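Local coordinates for protein methyl transferase from Methanosarcina acetivorans (PDB 6MRO) that binds S-adenosyl-L-homocysteine and calcium ions and probably acts as an S-adenosylmethionine-dependent methyltransferase, at residues T10-A21 against D173-N181; F120-L128 against S160-I168. The protein carries 1 engineered substitution. All coordinates share one frame; numbering follows the deposited sequence. Where two conformers were deposited one is given.

Overall arrangement
Both contacts draw on strand 167-177, an outermost strand of the mixed seven-stranded sheet of this Rossmann-like methyltransferase, but at its two ends. Interaction 2 sits where the strand begins, joining helix 114-127 to the end of helix 155-162 and the turn after it; interaction 1 sits where the strand ends, against the N-terminal loop that runs into helix 20-27. Their centres lie about 25 Å apart on opposite sides of the chain's centre, with nearest atoms about 11 Å apart. Along the chain, interaction 2 is nested within the loop closed by interaction 1, which alone touches S-adenosyl-L-homocysteine, through Trp13.

Interaction 1 of 2, residues T10-A21 against D173-N181; sequences TPPWDIDHPQPA and DVIFDSLLN. With SAH (S-adenosyl-L-homocysteine), chain B.
One wall of the S-adenosyl-L-homocysteine pocket, carried by Trp13, belongs to the N-terminal loop of the Rossmann-like methyltransferase fold, which lies ahead of helix 20-27 on the end of edge strand 167-177. Gln19, the N-cap residue of that helix, reads the backbone of Asp177 with both amide atoms. Its OE1 accepts from Asp177 N at 3.0 Å, and its NE2 donates to Asp177 O, each bond lying on a carbonyl lone pair. The bend in the glutamine chain (chi2 -73°) brings this amide over the Phe176 ring, its NE2 3.4 Å from Phe176 CZ and the two planes only 26° apart. A water bridges Gln19 OE1, Ala21 N and Ile175 O. His17 is pinned in its ring plane from both nitrogens: ND1 donates to Asp16 OD1, while NE2 donates to Asp177 OD2 at 2.8 Å, on the anti side of the carboxylate. Ile15 CD1 rests over the imidazole face and against Asp177 CB. Farther along, the type I turn from Pro11 to Asp14 offers Pro12 O to Leu179 N at 2.8 Å, and Leu180 lies alongside the Pro12 ring. Trp13 turns into the pocket, with Pro11 CB on one indole face and the ligand sulfur on the other; its NE1 is hydrogen-bonded to Tyr7 OH and lies 3.2 Å from SAH SD.

Interaction 2 of 2, residues F120-L128 against S160-I168; sequences FTRHVHKVL and STFSPLFNI
Phe166 and Leu165 press against one side of helix 114-127, meeting His125, Thr121, Val124 and Leu128. The edge of the His125 ring points at the face of Phe166 in a T-shaped pair, centroids 5.7 Å apart and planes at 83°. Phe166 CZ also comes within 3.7 Å of His125 CA, touching the helix backbone itself, while Leu128 CD1 meets the ring's edge at CE2. A chi1 of 173° swings the His125 ring away from its own backbone N and across Leu165, whose CD2 sits over one imidazole face. From there ND1 makes a weak, strongly bent bond to Leu165 O, 3.2 Å long with an angle of 121° at the hydrogen. On the next turn back, Thr121 CG2 touches Thr161 CG2 at 3.7 Å and reaches the Phe162 ring; its OG1, bonded to Leu118 O, also lies against Leu165 CD1, so both branches of the threonine meet the partner segment. Phe120 and Phe162 meet edge to edge, CE1 to CZ. Behind this layer, Phe166 N bonds to Phe162 O, fixing the turn that joins helix 155-162 to strand 167-177, and Tyr134 of strand 132-139 packs on Phe120, Val124, Leu128 and Phe162. With one weak polar bond across it, the contact rests mainly on apolar and aromatic packing of helix 114-127 against the end of helix 155-162 and the turn that follows it.

Interaction 1 of 2, residues T10-A21 against D173-N181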
loop_
_atom_site.group_PDB
_atom_site.type_symbol
_atom_site.label_atom_id
_atom_site.label_comp_id
_atom_site.label_asym_id
_atom_site.label_seq_id
_atom_site.Cartn_x
_atom_site.Cartn_y
_atom_site.Cartn_z
ATOM N N THR A 10 -18.458 -4.440 -1.117
ATOM C CA THR A 10 -17.496 -3.559 -1.774
ATOM C C THR A 10 -17.207 -2.388 -0.844
ATOM O O THR A 10 -17.974 -1.409 -0.817
ATOM C CB THR A 10 -18.036 -3.063 -3.109
ATOM O OG1 THR A 10 -18.448 -4.180 -3.908
ATOM C CG2 THR A 10 -16.980 -2.277 -3.853
ATOM N N PRO A 11 -16.116 -2.444 -0.087
ATOM C CA PRO A 11 -15.808 -1.379 0.878
ATOM C C PRO A 11 -15.360 -0.116 0.166
ATOM O O PRO A 11 -15.029 -0.152 -1.026
ATOM C CB PRO A 11 -14.663 -1.984 1.708
ATOM C CG PRO A 11 -13.982 -2.912 0.735
ATOM C CD PRO A 11 -15.107 -3.515 -0.073
ATOM N N PRO A 12 -15.321 1.018 0.870
ATOM C CA PRO A 12 -15.169 2.313 0.178
ATOM C C PRO A 12 -13.881 2.486 -0.601
ATOM O O PRO A 12 -13.874 3.250 -1.577
ATOM C CB PRO A 12 -15.260 3.318 1.335
ATOM C CG PRO A 12 -16.218 2.668 2.257
ATOM C CD PRO A 12 -15.776 1.218 2.257
ATOM N N TRP A 13 -12.789 1.815 -0.212
ATOM C CA TRP A 13 -11.529 1.919 -0.948
ATOM C C TRP A 13 -11.485 1.008 -2.171
ATOM O O TRP A 13 -10.532 1.095 -2.964
ATOM C CB TRP A 13 -10.345 1.575 -0.026
ATOM C CG TRP A 13 -10.474 0.182 0.529
ATOM C CD1 TRP A 13 -10.077 -0.987 -0.071
ATOM C CD2 TRP A 13 -11.067 -0.188 1.778
ATOM N NE1 TRP A 13 -10.400 -2.060 0.733
ATOM C CE2 TRP A 13 -11.001 -1.597 1.875
ATOM C CE3 TRP A 13 -11.644 0.537 2.833
ATOM C CZ2 TRP A 13 -11.486 -2.295 2.982
ATOM C CZ3 TRP A 13 -12.132 -0.165 3.933
ATOM C CH2 TRP A 13 -12.039 -1.563 3.999
ATOM N N ASP A 14 -12.480 0.133 -2.340
ATOM C CA ASP A 14 -12.383 -0.950 -3.313
ATOM C C ASP A 14 -12.840 -0.466 -4.690
ATOM O O ASP A 14 -13.829 -0.919 -5.257
ATOM C CB ASP A 14 -13.183 -2.155 -2.825
ATOM C CG ASP A 14 -12.977 -3.368 -3.675
ATOM O OD1 ASP A 14 -11.852 -3.522 -4.201
ATOM O OD2 ASP A 14 -13.952 -4.145 -3.825
ATOM N N ILE A 15 -12.072 0.489 -5.228
ATOM C CA ILE A 15 -12.380 1.073 -6.529
ATOM C C ILE A 15 -12.006 0.106 -7.648
ATOM O O ILE A 15 -11.210 -0.821 -7.472
ATOM C CB ILE A 15 -11.680 2.432 -6.709
ATOM C CG1 ILE A 15 -10.166 2.295 -6.500
ATOM C CG2 ILE A 15 -12.298 3.475 -5.777
ATOM C CD1 ILE A 15 -9.400 3.556 -6.894
ATOM N N ASP A 16 -12.595 0.333 -8.825
ATOM C CA ASP A 16 -12.448 -0.551 -9.973
ATOM C C ASP A 16 -11.284 -0.159 -10.871
ATOM O O ASP A 16 -11.309 -0.460 -12.068
ATOM C CB ASP A 16 -13.759 -0.597 -10.778
ATOM C CG ASP A 16 -14.068 0.705 -11.526
ATOM O OD1 ASP A 16 -13.282 1.676 -11.513
ATOM O OD2 ASP A 16 -15.143 0.748 -12.153
ATOM N N HIS A 17 -10.281 0.520 -10.327
ATOM C CA HIS A 17 -9.120 0.943 -11.094
ATOM C C HIS A 17 -7.966 1.140 -10.117
ATOM O O HIS A 17 -8.181 1.202 -8.901
ATOM C CB HIS A 17 -9.414 2.235 -11.886
ATOM C CG HIS A 17 -9.937 3.368 -11.052
ATOM N ND1 HIS A 17 -11.260 3.465 -10.674
ATOM C CD2 HIS A 17 -9.327 4.477 -10.570
ATOM C CE1 HIS A 17 -11.441 4.578 -9.984
ATOM N NE2 HIS A 17 -10.282 5.210 -9.898
ATOM N N PRO A 18 -6.732 1.225 -10.608
ATOM C CA PRO A 18 -5.620 1.555 -9.712
ATOM C C PRO A 18 -5.801 2.955 -9.161
ATOM O O PRO A 18 -6.432 3.805 -9.785
ATOM C CB PRO A 18 -4.385 1.474 -10.622
ATOM C CG PRO A 18 -4.834 0.635 -11.796
ATOM C CD PRO A 18 -6.277 0.966 -11.984
ATOM N N GLN A 19 -5.244 3.191 -7.974
ATOM C CA GLN A 19 -5.263 4.541 -7.428
ATOM C C GLN A 19 -4.472 5.481 -8.336
ATOM O O GLN A 19 -3.368 5.138 -8.774
ATOM C CB GLN A 19 -4.678 4.574 -6.015
ATOM C CG GLN A 19 -5.653 4.064 -4.967
ATOM C CD GLN A 19 -6.760 5.042 -4.709
ATOM O OE1 GLN A 19 -6.705 6.191 -5.150
ATOM N NE2 GLN A 19 -7.811 4.579 -4.052
ATOM N N PRO A 20 -5.001 6.672 -8.625
ATOM C CA PRO A 20 -4.268 7.584 -9.517
ATOM C C PRO A 20 -2.879 7.927 -9.019
ATOM O O PRO A 20 -1.963 8.066 -9.841
ATOM C CB PRO A 20 -5.183 8.812 -9.581
ATOM C CG PRO A 20 -6.554 8.245 -9.388
ATOM C CD PRO A 20 -6.414 7.063 -8.466
ATOM N N ALA A 21 -2.678 8.035 -7.703
ATOM C CA ALA A 21 -1.348 8.378 -7.199
ATOM C C ALA A 21 -0.317 7.340 -7.617
ATOM O O ALA A 21 0.829 7.682 -7.933
ATOM C CB ALA A 21 -1.377 8.531 -5.677
ATOM N N ASP A 173 1.039 16.256 -1.558
ATOM C CA ASP A 173 -0.417 16.291 -1.617
ATOM C C ASP A 173 -0.885 15.590 -2.882
ATOM O O ASP A 173 -0.424 15.899 -3.984
ATOM C CB ASP A 173 -0.930 17.731 -1.605
ATOM C CG ASP A 173 -0.736 18.408 -0.263
ATOM O OD1 ASP A 173 0.111 19.322 -0.174
ATOM O OD2 ASP A 173 -1.439 18.031 0.701
ATOM N N VAL A 174 -1.788 14.627 -2.723
ATOM C CA VAL A 174 -2.392 13.954 -3.863
ATOM C C VAL A 174 -3.878 13.748 -3.585
ATOM O O VAL A 174 -4.436 14.304 -2.632
ATOM C CB VAL A 174 -1.695 12.614 -4.166
ATOM C CG1 VAL A 174 -0.236 12.829 -4.590
ATOM C CG2 VAL A 174 -1.784 11.678 -2.958
ATOM N N ILE A 175 -4.530 12.975 -4.437
ATOM C CA ILE A 175 -5.942 12.644 -4.304
ATOM C C ILE A 175 -6.057 11.142 -4.083
ATOM O O ILE A 175 -5.250 10.368 -4.610
ATOM C CB ILE A 175 -6.718 13.091 -5.559
ATOM C CG1 ILE A 175 -6.903 14.607 -5.550
ATOM C CG2 ILE A 175 -8.065 12.398 -5.644
ATOM C CD1 ILE A 175 -7.469 15.122 -4.260
ATOM N N PHE A 176 -7.025 10.732 -3.264
ATOM C CA PHE A 176 -7.339 9.327 -3.042
ATOM C C PHE A 176 -8.733 9.077 -3.602
ATOM O O PHE A 176 -9.691 9.746 -3.198
ATOM C CB PHE A 176 -7.270 8.973 -1.555
ATOM C CG PHE A 176 -7.518 7.517 -1.257
ATOM C CD1 PHE A 176 -6.459 6.652 -1.066
ATOM C CD2 PHE A 176 -8.811 7.023 -1.146
ATOM C CE1 PHE A 176 -6.675 5.311 -0.785
ATOM C CE2 PHE A 176 -9.040 5.689 -0.858
ATOM C CZ PHE A 176 -7.967 4.829 -0.680
ATOM N N ASP A 177 -8.845 8.150 -4.555
ATOM C CA ASP A 177 -10.155 7.859 -5.127
ATOM C C ASP A 177 -10.923 6.958 -4.178
ATOM O O ASP A 177 -10.369 6.016 -3.603
ATOM C CB ASP A 177 -10.039 7.190 -6.500
ATOM C CG ASP A 177 -9.799 8.180 -7.619
ATOM O OD1 ASP A 177 -9.801 9.405 -7.347
ATOM O OD2 ASP A 177 -9.603 7.732 -8.770
ATOM N N SER A 178 -12.210 7.242 -4.023
ATOM C CA SER A 178 -13.028 6.524 -3.063
ATOM C C SER A 178 -14.408 6.277 -3.649
ATOM O O SER A 178 -14.889 7.011 -4.525
ATOM C CB SER A 178 -13.141 7.304 -1.744
ATOM O OG SER A 178 -14.088 6.737 -0.845
ATOM N N LEU A 179 -15.064 5.248 -3.125
ATOM C CA LEU A 179 -16.447 5.014 -3.507
ATOM C C LEU A 179 -17.429 5.887 -2.743
ATOM O O LEU A 179 -18.598 5.947 -3.135
ATOM C CB LEU A 179 -16.804 3.544 -3.309
ATOM C CG LEU A 179 -16.076 2.592 -4.253
ATOM C CD1 LEU A 179 -16.541 1.175 -3.993
ATOM C CD2 LEU A 179 -16.373 3.001 -5.703
ATOM N N LEU A 180 -17.003 6.550 -1.674
ATOM C CA LEU A 180 -17.916 7.386 -0.909
ATOM C C LEU A 180 -18.025 8.773 -1.541
ATOM O O LEU A 180 -17.158 9.200 -2.308
ATOM C CB LEU A 180 -17.465 7.466 0.547
ATOM C CG LEU A 180 -17.619 6.125 1.284
ATOM C CD1 LEU A 180 -17.075 6.205 2.701
ATOM C CD2 LEU A 180 -19.075 5.653 1.305
ATOM N N ASN A 181 -19.101 9.481 -1.189
ATOM C CA ASN A 181 -19.595 10.594 -2.002
ATOM C C ASN A 181 -18.536 11.625 -2.368
ATOM O O ASN A 181 -18.432 11.967 -3.558
ATOM C CB ASN A 181 -20.782 11.280 -1.312
ATOM C CG ASN A 181 -21.490 12.249 -2.235
ATOM O OD1 ASN A 181 -21.225 12.273 -3.439
ATOM N ND2 ASN A 181 -22.388 13.061 -1.680
HETATM N N SAH B . -4.637 -1.712 -1.090
HETATM C CA SAH B . -6.042 -2.067 -1.366
HETATM C CB SAH B . -6.794 -2.325 -0.067
HETATM C CG SAH B . -6.658 -1.197 0.956
HETATM S SD SAH B . -7.701 -1.414 2.417
HETATM C C SAH B . -6.755 -0.984 -2.161
HETATM O O SAH B . -6.206 0.106 -2.380
HETATM O OXT SAH B . -7.903 -1.190 -2.584
HETATM C "C5'" SAH B . -6.419 -2.095 3.514
HETATM C "C4'" SAH B . -6.140 -3.577 3.259
HETATM O "O4'" SAH B . -5.138 -4.019 4.167
HETATM C "C3'" SAH B . -7.341 -4.506 3.426
HETATM O "O3'" SAH B . -7.478 -5.253 2.227
HETATM C "C2'" SAH B . -6.975 -5.361 4.631
HETATM O "O2'" SAH B . -7.470 -6.691 4.592
HETATM C "C1'" SAH B . -5.456 -5.327 4.598
HETATM N N9 SAH B . -4.785 -5.544 5.885
HETATM C C8 SAH B . -5.063 -4.961 7.103
HETATM N N7 SAH B . -4.165 -5.408 7.999
HETATM C C5 SAH B . -3.310 -6.247 7.365
HETATM C C6 SAH B . -2.213 -6.988 7.796
HETATM N N6 SAH B . -1.821 -6.945 9.063
HETATM N N1 SAH B . -1.537 -7.767 6.895
HETATM C C2 SAH B . -1.933 -7.818 5.571
HETATM N N3 SAH B . -3.027 -7.099 5.142
HETATM C C4 SAH B . -3.686 -6.320 6.033
HETATM O O HOH W 1 -4.681 8.037 -5.668
#

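Interaction 2 of 2, residues F120-L128 against S160-I168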
loop_
_atom_site.group_PDB
_atom_site.type_symbol
_atom_site.label_atom_id
_atom_site.label_comp_id
_atom_site.label_asym_id
_atom_site.label_seq_id
_atom_site.Cartn_x
_atom_site.Cartn_y
_atom_site.Cartn_z
ATOM N N PHE A 120 5.423 -2.701 12.179
ATOM C CA PHE A 120 5.113 -2.544 10.761
ATOM C C PHE A 120 6.302 -1.960 10.003
ATOM O O PHE A 120 6.753 -2.528 9.002
ATOM C CB PHE A 120 3.873 -1.665 10.619
ATOM C CG PHE A 120 3.512 -1.323 9.201
ATOM C CD1 PHE A 120 3.886 -0.106 8.659
ATOM C CD2 PHE A 120 2.775 -2.207 8.421
ATOM C CE1 PHE A 120 3.537 0.230 7.360
ATOM C CE2 PHE A 120 2.424 -1.874 7.115
ATOM C CZ PHE A 120 2.809 -0.647 6.591
ATOM N N THR A 121 6.840 -0.835 10.481
ATOM C CA THR A 121 7.973 -0.217 9.798
ATOM C C THR A 121 9.151 -1.183 9.701
ATOM O O THR A 121 9.827 -1.243 8.667
ATOM C CB THR A 121 8.410 1.070 10.511
ATOM O OG1 THR A 121 8.831 0.777 11.855
ATOM C CG2 THR A 121 7.288 2.075 10.552
ATOM N N ARG A 122 9.404 -1.948 10.748
ATOM C CA ARG A 122 10.544 -2.859 10.725
ATOM C C ARG A 122 10.397 -3.970 9.708
ATOM O O ARG A 122 11.332 -4.338 9.086
ATOM C CB ARG A 122 10.915 -3.400 12.118
ATOM C CG ARG A 122 12.080 -4.413 12.105
ATOM C CD ARG A 122 13.422 -3.943 12.734
ATOM N NE ARG A 122 14.633 -4.741 12.388
ATOM C CZ ARG A 122 15.292 -5.571 13.205
ATOM N NH1 ARG A 122 14.901 -5.747 14.451
ATOM N NH2 ARG A 122 16.341 -6.238 12.776
ATOM N N HIS A 123 9.197 -4.494 9.560
ATOM C CA HIS A 123 8.996 -5.567 8.593
ATOM C C HIS A 123 9.096 -5.055 7.168
ATOM O O HIS A 123 9.694 -5.712 6.307
ATOM C CB HIS A 123 7.644 -6.242 8.831
ATOM C CG HIS A 123 7.722 -7.388 9.784
ATOM N ND1 HIS A 123 7.589 -7.232 11.147
ATOM C CD2 HIS A 123 7.984 -8.700 9.578
ATOM C CE1 HIS A 123 7.737 -8.405 11.737
ATOM N NE2 HIS A 123 7.979 -9.311 10.809
ATOM N N VAL A 124 8.499 -3.893 6.894
ATOM C CA VAL A 124 8.625 -3.287 5.575
ATOM C C VAL A 124 10.088 -3.002 5.263
ATOM O O VAL A 124 10.583 -3.308 4.168
ATOM C CB VAL A 124 7.772 -2.008 5.491
ATOM C CG1 VAL A 124 8.055 -1.281 4.186
ATOM C CG2 VAL A 124 6.285 -2.347 5.633
ATOM N N HIS A 125 10.804 -2.407 6.231
ATOM C CA HIS A 125 12.219 -2.105 6.049
ATOM C C HIS A 125 13.012 -3.370 5.741
ATOM O O HIS A 125 13.880 -3.365 4.866
ATOM C CB HIS A 125 12.771 -1.409 7.304
ATOM C CG HIS A 125 14.256 -1.201 7.296
ATOM N ND1 HIS A 125 14.845 -0.036 6.850
ATOM C CD2 HIS A 125 15.270 -1.994 7.715
ATOM C CE1 HIS A 125 16.159 -0.129 6.970
ATOM N NE2 HIS A 125 16.444 -1.305 7.499
ATOM N N LYS A 126 12.685 -4.475 6.417
ATOM C CA LYS A 126 13.470 -5.702 6.286
ATOM C C LYS A 126 13.353 -6.311 4.889
ATOM O O LYS A 126 14.358 -6.734 4.316
ATOM C CB LYS A 126 13.031 -6.706 7.355
ATOM C CG LYS A 126 13.801 -8.019 7.358
ATOM C CD LYS A 126 13.210 -8.993 8.373
ATOM C CE LYS A 126 13.905 -10.349 8.306
ATOM N NZ LYS A 126 15.371 -10.224 8.549
ATOM N N VAL A 127 12.140 -6.365 4.317
ATOM C CA VAL A 127 11.968 -7.033 3.022
ATOM C C VAL A 127 12.379 -6.187 1.827
ATOM O O VAL A 127 12.527 -6.731 0.724
ATOM C CB VAL A 127 10.516 -7.506 2.804
ATOM C CG1 VAL A 127 10.146 -8.508 3.892
ATOM C CG2 VAL A 127 9.559 -6.320 2.748
ATOM N N LEU A 128 12.599 -4.883 2.014
ATOM C CA LEU A 128 13.049 -4.025 0.927
ATOM C C LEU A 128 14.529 -4.243 0.626
ATOM O O LEU A 128 15.332 -4.471 1.533
ATOM C CB LEU A 128 12.817 -2.557 1.292
ATOM C CG LEU A 128 11.491 -2.005 0.792
ATOM C CD1 LEU A 128 11.184 -0.693 1.524
ATOM C CD2 LEU A 128 11.521 -1.796 -0.725
ATOM N N SER A 160 7.699 11.242 11.613
ATOM C CA SER A 160 8.063 10.600 12.872
ATOM C C SER A 160 8.080 9.079 12.742
ATOM O O SER A 160 8.936 8.408 13.334
ATOM C CB SER A 160 7.094 11.017 13.970
ATOM O OG SER A 160 7.466 10.408 15.189
ATOM N N THR A 161 7.153 8.529 11.958
ATOM C CA THR A 161 7.027 7.080 11.814
ATOM C C THR A 161 8.114 6.493 10.923
ATOM O O THR A 161 8.699 5.453 11.254
ATOM C CB THR A 161 5.651 6.737 11.243
ATOM O OG1 THR A 161 4.632 7.186 12.145
ATOM C CG2 THR A 161 5.521 5.246 11.019
ATOM N N PHE A 162 8.399 7.123 9.783
ATOM C CA PHE A 162 9.247 6.475 8.783
ATOM C C PHE A 162 10.679 7.005 8.723
ATOM O O PHE A 162 11.537 6.334 8.135
ATOM C CB PHE A 162 8.584 6.574 7.403
ATOM C CG PHE A 162 7.330 5.749 7.298
ATOM C CD1 PHE A 162 6.076 6.343 7.362
ATOM C CD2 PHE A 162 7.410 4.377 7.176
ATOM C CE1 PHE A 162 4.926 5.570 7.294
ATOM C CE2 PHE A 162 6.258 3.599 7.108
ATOM C CZ PHE A 162 5.023 4.199 7.161
ATOM N N SER A 163 10.958 8.177 9.298
ATOM C CA SER A 163 12.337 8.660 9.347
ATOM C C SER A 163 13.302 7.732 10.074
ATOM O O SER A 163 14.473 7.665 9.652
ATOM C CB SER A 163 12.393 10.052 9.988
ATOM O OG SER A 163 12.069 11.060 9.054
ATOM N N PRO A 164 12.935 7.045 11.164
ATOM C CA PRO A 164 13.942 6.219 11.869
ATOM C C PRO A 164 14.603 5.156 11.008
ATOM O O PRO A 164 15.795 4.872 11.198
ATOM C CB PRO A 164 13.139 5.583 13.010
ATOM C CG PRO A 164 12.103 6.579 13.312
ATOM C CD PRO A 164 11.699 7.139 11.977
ATOM N N LEU A 165 13.872 4.556 10.070
ATOM C CA LEU A 165 14.417 3.504 9.229
ATOM C C LEU A 165 14.516 3.877 7.755
ATOM O O LEU A 165 15.166 3.149 6.997
ATOM C CB LEU A 165 13.579 2.223 9.369
ATOM C CG LEU A 165 13.518 1.587 10.762
ATOM C CD1 LEU A 165 12.484 0.475 10.769
ATOM C CD2 LEU A 165 14.874 1.051 11.170
ATOM N N PHE A 166 13.907 4.981 7.324
ATOM C CA PHE A 166 13.850 5.324 5.909
ATOM C C PHE A 166 14.350 6.736 5.670
ATOM O O PHE A 166 14.289 7.602 6.552
ATOM C CB PHE A 166 12.426 5.221 5.351
ATOM C CG PHE A 166 11.848 3.838 5.414
ATOM C CD1 PHE A 166 11.229 3.387 6.565
ATOM C CD2 PHE A 166 11.940 2.982 4.325
ATOM C CE1 PHE A 166 10.711 2.106 6.631
ATOM C CE2 PHE A 166 11.420 1.707 4.390
ATOM C CZ PHE A 166 10.795 1.274 5.534
ATOM N N ASN A 167 14.830 6.966 4.453
ATOM C CA ASN A 167 15.114 8.314 3.994
ATOM C C ASN A 167 13.885 8.816 3.249
ATOM O O ASN A 167 13.430 8.191 2.283
ATOM C CB ASN A 167 16.359 8.349 3.112
ATOM C CG ASN A 167 17.611 7.983 3.875
ATOM O OD1 ASN A 167 17.824 8.434 5.004
ATOM N ND2 ASN A 167 18.438 7.146 3.274
ATOM N N ILE A 168 13.324 9.912 3.725
ATOM C CA ILE A 168 12.093 10.436 3.157
ATOM C C ILE A 168 12.477 11.314 1.975
ATOM O O ILE A 168 13.298 12.232 2.116
ATOM C CB ILE A 168 11.290 11.204 4.211
ATOM C CG1 ILE A 168 10.866 10.227 5.311
ATOM C CG2 ILE A 168 10.070 11.860 3.577
ATOM C CD1 ILE A 168 10.157 10.865 6.465
#